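Long-range contact in Sn-glycerol-3-phosphate ABC transporter substrate-binding protein UspB (Mycobacterium tuberculosis, PDB 4MFI), which probably binds glycerophosphocholine outside the cell membrane and delivers it to an ATP-binding cassette importer: residues Gly112-Val126 against Ala310-Leu324. Sequence-based numbering, arbitrary orientation.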
loop_
_atom_site.group_PDB
_atom_site.type_symbol
_atom_site.label_atom_id
_atom_site.label_comp_id
_atom_site.label_asym_id
_atom_site.label_seq_id
_atom_site.Cartn_x
_atom_site.Cartn_y
_atom_site.Cartn_z
ATOM N N GLY A 112 5.036 -18.455 12.461
ATOM C CA GLY A 112 4.613 -18.632 13.839
ATOM C C GLY A 112 5.244 -17.669 14.826
ATOM O O GLY A 112 5.133 -17.862 16.040
ATOM N N VAL A 113 5.893 -16.620 14.322
ATOM C CA VAL A 113 6.616 -15.697 15.200
ATOM C C VAL A 113 5.874 -14.399 15.541
ATOM O O VAL A 113 6.433 -13.533 16.212
ATOM C CB VAL A 113 8.030 -15.361 14.661
ATOM C CG1 VAL A 113 8.823 -16.637 14.411
ATOM C CG2 VAL A 113 7.940 -14.511 13.389
ATOM N N LEU A 114 4.628 -14.265 15.082
ATOM C CA LEU A 114 3.797 -13.117 15.438
ATOM C C LEU A 114 2.586 -13.518 16.280
ATOM O O LEU A 114 2.037 -14.611 16.130
ATOM C CB LEU A 114 3.306 -12.388 14.190
ATOM C CG LEU A 114 4.348 -11.820 13.229
ATOM C CD1 LEU A 114 3.626 -11.090 12.102
ATOM C CD2 LEU A 114 5.323 -10.899 13.938
ATOM N N THR A 115 2.152 -12.611 17.145
ATOM C CA THR A 115 0.972 -12.838 17.971
ATOM C C THR A 115 -0.304 -12.573 17.183
ATOM O O THR A 115 -0.441 -11.516 16.563
ATOM C CB THR A 115 0.983 -11.888 19.187
ATOM O OG1 THR A 115 2.205 -12.058 19.916
ATOM C CG2 THR A 115 -0.198 -12.160 20.111
ATOM N N ALA A 116 -1.235 -13.525 17.198
ATOM C CA ALA A 116 -2.586 -13.268 16.708
ATOM C C ALA A 116 -3.258 -12.342 17.719
ATOM O O ALA A 116 -3.299 -12.642 18.916
ATOM C CB ALA A 116 -3.367 -14.570 16.558
ATOM N N LEU A 117 -3.777 -11.217 17.236
ATOM C CA LEU A 117 -4.136 -10.092 18.105
ATOM C C LEU A 117 -5.574 -10.059 18.610
ATOM O O LEU A 117 -5.899 -9.247 19.476
ATOM C CB LEU A 117 -3.855 -8.768 17.389
ATOM C CG LEU A 117 -2.399 -8.512 17.009
ATOM C CD1 LEU A 117 -2.256 -7.207 16.246
ATOM C CD2 LEU A 117 -1.528 -8.506 18.256
ATOM N N ASP A 118 -6.435 -10.920 18.083
ATOM C CA ASP A 118 -7.871 -10.776 18.329
ATOM C C ASP A 118 -8.296 -10.858 19.794
ATOM O O ASP A 118 -9.119 -10.056 20.251
ATOM C CB ASP A 118 -8.642 -11.785 17.488
ATOM C CG ASP A 118 -8.273 -11.697 16.031
ATOM O OD1 ASP A 118 -7.209 -12.241 15.666
ATOM O OD2 ASP A 118 -9.019 -11.053 15.257
ATOM N N ASP A 119 -7.735 -11.809 20.531
ATOM C CA ASP A 119 -8.050 -11.925 21.948
ATOM C C ASP A 119 -7.596 -10.677 22.695
ATOM O O ASP A 119 -8.336 -10.134 23.517
ATOM C CB ASP A 119 -7.403 -13.174 22.549
ATOM C CG ASP A 119 -8.122 -14.449 22.156
ATOM O OD1 ASP A 119 -9.249 -14.354 21.623
ATOM O OD2 ASP A 119 -7.569 -15.546 22.389
ATOM N N LEU A 120 -6.386 -10.217 22.397
ATOM C CA LEU A 120 -5.868 -8.989 23.002
ATOM C C LEU A 120 -6.698 -7.750 22.648
ATOM O O LEU A 120 -6.916 -6.893 23.507
ATOM C CB LEU A 120 -4.388 -8.784 22.655
ATOM C CG LEU A 120 -3.377 -9.685 23.363
ATOM C CD1 LEU A 120 -2.026 -9.664 22.654
ATOM C CD2 LEU A 120 -3.210 -9.247 24.803
ATOM N N PHE A 121 -7.155 -7.655 21.396
ATOM C CA PHE A 121 -8.061 -6.575 20.991
ATOM C C PHE A 121 -9.234 -6.486 21.967
ATOM O O PHE A 121 -9.592 -5.406 22.441
ATOM C CB PHE A 121 -8.642 -6.833 19.592
ATOM C CG PHE A 121 -7.698 -6.561 18.441
ATOM C CD1 PHE A 121 -6.560 -5.780 18.594
ATOM C CD2 PHE A 121 -7.989 -7.071 17.181
ATOM C CE1 PHE A 121 -5.721 -5.527 17.509
ATOM C CE2 PHE A 121 -7.164 -6.819 16.096
ATOM C CZ PHE A 121 -6.026 -6.050 16.261
ATOM N N GLY A 122 -9.839 -7.633 22.256
ATOM C CA GLY A 122 -11.023 -7.675 23.090
ATOM C C GLY A 122 -10.720 -7.463 24.560
ATOM O O GLY A 122 -11.570 -6.994 25.306
ATOM N N GLN A 123 -9.508 -7.815 24.977
ATOM C CA GLN A 123 -9.099 -7.670 26.370
ATOM C C GLN A 123 -8.811 -6.206 26.692
ATOM O O GLN A 123 -9.211 -5.694 27.743
ATOM C CB GLN A 123 -7.858 -8.530 26.640
ATOM C CG GLN A 123 -7.242 -8.354 28.021
ATOM C CD GLN A 123 -6.012 -9.225 28.225
ATOM O OE1 GLN A 123 -5.815 -10.221 27.525
ATOM N NE2 GLN A 123 -5.176 -8.849 29.188
ATOM N N VAL A 124 -8.130 -5.540 25.765
ATOM C CA VAL A 124 -7.702 -4.156 25.929
ATOM C C VAL A 124 -8.831 -3.196 25.521
ATOM O O VAL A 124 -8.838 -2.021 25.901
ATOM C CB VAL A 124 -6.383 -3.914 25.127
ATOM C CG1 VAL A 124 -5.982 -2.445 25.098
ATOM C CG2 VAL A 124 -5.251 -4.750 25.725
ATOM N N GLY A 125 -9.802 -3.703 24.765
ATOM C CA GLY A 125 -10.931 -2.891 24.338
ATOM C C GLY A 125 -10.632 -2.013 23.133
ATOM O O GLY A 125 -11.067 -0.859 23.069
ATOM N N VAL A 126 -9.878 -2.548 22.177
ATOM C CA VAL A 126 -9.588 -1.814 20.953
ATOM C C VAL A 126 -10.858 -1.697 20.109
ATOM O O VAL A 126 -11.557 -2.691 19.881
ATOM C CB VAL A 126 -8.476 -2.511 20.144
ATOM C CG1 VAL A 126 -8.201 -1.756 18.846
ATOM C CG2 VAL A 126 -7.207 -2.627 20.985
ATOM N N ALA A 310 3.129 -4.976 14.432
ATOM C CA ALA A 310 2.902 -6.340 14.909
ATOM C C ALA A 310 3.608 -6.577 16.245
ATOM O O ALA A 310 4.533 -5.848 16.608
ATOM C CB ALA A 310 3.402 -7.345 13.874
ATOM N N ILE A 311 3.178 -7.615 16.954
ATOM C CA ILE A 311 3.738 -7.975 18.251
ATOM C C ILE A 311 4.317 -9.385 18.161
ATOM O O ILE A 311 3.584 -10.340 17.923
ATOM C CB ILE A 311 2.641 -7.954 19.343
ATOM C CG1 ILE A 311 1.965 -6.582 19.410
ATOM C CG2 ILE A 311 3.207 -8.350 20.708
ATOM C CD1 ILE A 311 0.799 -6.538 20.396
ATOM N N PRO A 312 5.637 -9.526 18.347
ATOM C CA PRO A 312 6.238 -10.864 18.296
ATOM C C PRO A 312 5.632 -11.846 19.301
ATOM O O PRO A 312 5.256 -11.469 20.421
ATOM C CB PRO A 312 7.704 -10.594 18.638
ATOM C CG PRO A 312 7.933 -9.198 18.122
ATOM C CD PRO A 312 6.657 -8.470 18.470
ATOM N N ALA A 313 5.562 -13.110 18.892
ATOM C CA ALA A 313 4.995 -14.168 19.719
ATOM C C ALA A 313 5.825 -14.462 20.966
ATOM O O ALA A 313 5.279 -14.912 21.975
ATOM C CB ALA A 313 4.818 -15.442 18.899
ATOM N N LYS A 314 7.135 -14.229 20.906
ATOM C CA LYS A 314 8.000 -14.620 22.023
ATOM C C LYS A 314 8.175 -13.530 23.088
ATOM O O LYS A 314 9.261 -13.337 23.636
ATOM C CB LYS A 314 9.352 -15.139 21.532
ATOM C CG LYS A 314 10.243 -14.108 20.884
ATOM C CD LYS A 314 11.695 -14.561 20.928
ATOM C CE LYS A 314 11.848 -15.985 20.429
ATOM N NZ LYS A 314 13.273 -16.364 20.229
ATOM N N LEU A 315 7.088 -12.829 23.380
ATOM C CA LEU A 315 7.038 -11.914 24.512
ATOM C C LEU A 315 6.243 -12.579 25.623
ATOM O O LEU A 315 5.387 -13.427 25.356
ATOM C CB LEU A 315 6.325 -10.616 24.127
ATOM C CG LEU A 315 6.793 -9.752 22.957
ATOM C CD1 LEU A 315 6.062 -8.408 22.997
ATOM C CD2 LEU A 315 8.299 -9.556 22.944
ATOM N N SER A 316 6.509 -12.195 26.868
ATOM C CA SER A 316 5.634 -12.584 27.966
ATOM C C SER A 316 4.248 -11.987 27.726
ATOM O O SER A 316 4.102 -11.023 26.962
ATOM C CB SER A 316 6.186 -12.079 29.295
ATOM O OG SER A 316 6.080 -10.667 29.381
ATOM N N GLU A 317 3.229 -12.558 28.365
ATOM C CA GLU A 317 1.872 -12.040 28.213
ATOM C C GLU A 317 1.768 -10.579 28.642
ATOM O O GLU A 317 1.110 -9.785 27.970
ATOM C CB GLU A 317 0.848 -12.898 28.963
ATOM C CG GLU A 317 0.222 -13.996 28.105
ATOM C CD GLU A 317 -0.512 -13.452 26.883
ATOM O OE1 GLU A 317 -1.002 -12.300 26.931
ATOM O OE2 GLU A 317 -0.599 -14.182 25.871
ATOM N N GLU A 318 2.427 -10.226 29.744
ATOM C CA GLU A 318 2.417 -8.841 30.215
ATOM C C GLU A 318 2.982 -7.898 29.158
ATOM O O GLU A 318 2.408 -6.839 28.889
ATOM C CB GLU A 318 3.195 -8.686 31.528
ATOM C CG GLU A 318 3.443 -7.224 31.920
ATOM C CD GLU A 318 3.930 -7.050 33.351
ATOM O OE1 GLU A 318 3.596 -7.896 34.210
ATOM O OE2 GLU A 318 4.645 -6.059 33.621
ATOM N N ARG A 319 4.102 -8.282 28.549
ATOM C CA ARG A 319 4.702 -7.434 27.525
ATOM C C ARG A 319 3.827 -7.330 26.279
ATOM O O ARG A 319 3.801 -6.284 25.635
ATOM C CB ARG A 319 6.120 -7.893 27.171
ATOM C CG ARG A 319 7.103 -7.748 28.330
ATOM C CD ARG A 319 8.558 -7.852 27.888
ATOM N NE ARG A 319 8.988 -6.675 27.137
ATOM C CZ ARG A 319 9.482 -5.572 27.694
ATOM N NH1 ARG A 319 9.616 -5.487 29.017
ATOM N NH2 ARG A 319 9.846 -4.550 26.932
ATOM N N LYS A 320 3.098 -8.394 25.946
ATOM C CA LYS A 320 2.184 -8.336 24.801
ATOM C C LYS A 320 1.058 -7.334 25.036
ATOM O O LYS A 320 0.700 -6.561 24.140
ATOM C CB LYS A 320 1.597 -9.715 24.480
ATOM C CG LYS A 320 2.598 -10.681 23.897
ATOM C CD LYS A 320 1.943 -11.992 23.514
ATOM C CE LYS A 320 2.992 -12.966 23.025
ATOM N NZ LYS A 320 2.429 -14.309 22.735
ATOM N N VAL A 321 0.493 -7.355 26.241
ATOM C CA VAL A 321 -0.551 -6.408 26.596
ATOM C C VAL A 321 -0.029 -4.977 26.472
ATOM O O VAL A 321 -0.687 -4.126 25.877
ATOM C CB VAL A 321 -1.081 -6.677 28.013
ATOM C CG1 VAL A 321 -1.991 -5.550 28.477
ATOM C CG2 VAL A 321 -1.825 -8.001 28.033
ATOM N N ASN A 322 1.158 -4.711 27.011
ATOM C CA ASN A 322 1.712 -3.358 26.937
ATOM C C ASN A 322 2.001 -2.929 25.505
ATOM O O ASN A 322 1.781 -1.773 25.129
ATOM C CB ASN A 322 2.968 -3.230 27.798
ATOM C CG ASN A 322 2.669 -3.348 29.274
ATOM O OD1 ASN A 322 1.552 -3.070 29.716
ATOM N ND2 ASN A 322 3.667 -3.756 30.052
ATOM N N ALA A 323 2.492 -3.869 24.707
ATOM C CA ALA A 323 2.760 -3.605 23.301
ATOM C C ALA A 323 1.478 -3.210 22.563
ATOM O O ALA A 323 1.480 -2.267 21.760
ATOM C CB ALA A 323 3.417 -4.814 22.654
ATOM N N LEU A 324 0.380 -3.911 22.843
ATOM C CA LEU A 324 -0.885 -3.575 22.196
ATOM C C LEU A 324 -1.442 -2.237 22.678
ATOM O O LEU A 324 -2.017 -1.485 21.889
ATOM C CB LEU A 324 -1.931 -4.685 22.359
ATOM C CG LEU A 324 -3.243 -4.347 21.637
ATOM C CD1 LEU A 324 -3.014 -4.218 20.127
ATOM C CD2 LEU A 324 -4.342 -5.340 21.926
HETATM O O HOH W 1 8.457 -14.085 18.191
HETATM O O HOH W 2 1.294 -9.446 15.822
HETATM O O HOH W 3 -3.216 -11.508 28.193
#
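Thr115 and Ile311 meet through their backbones where the two loops run side by side. Thr115 N donates to Ile311 O at 2.8 Å, close to the line of the carbonyl bond. Thr115 OG1 gives a second bond to the same oxygen from above the carbonyl plane, so two donors of one residue grip it. Two residues along each chain, Ala313 N donates almost straight to Val113 O (2.8 Å, 171° at the hydrogen). These bonds flank a single beta bridge between Leu114 and Pro312.

Water 1 links Val113 O to Lys314 N, and water 2 links Thr115 O to Ile311 N. A third water joins Gln123 OE1 to Glu317 OE1.

Lys320 ties its helix to the preceding loop. Its extended chain carries NZ to Ala313 O (3.0 Å), and on the way CE passes 3.3 Å from Thr115 OG1, the two side chains meeting tip to tip.

Helices 118-124 and 317-324 pack through aliphatic groups; the axes of these short segments come within 10.4 Å and cross at -70°. Leu120 is a knob in the hole formed by Glu317, Lys320, Val321 and Leu324. Its CD2 touches Val321 CG2 at 3.7 Å. With CG anti to its backbone N (chi1 -178°), Leu324 reaches over to helix 118-124, where Leu324 CD2 lies 3.5 Å from Leu120 CB. That methyl also touches Val124 and Val126, while CD1 meets the edge of the Phe121 ring at CE1. Nearer the loops, Leu117 CD2 rests on Ile311 CD1 (3.7 Å).

Leu114 CD2 touches Ala310 CB, and both side chains also touch Leu100 of strand 97-101. Strand 307-310 pairs antiparallel with that strand, and helix 317-330 follows it. The contact thus packs two helices and their leading loops beside the mixed sheet of an alpha/beta domain, as in periplasmic-type solute-binding proteins.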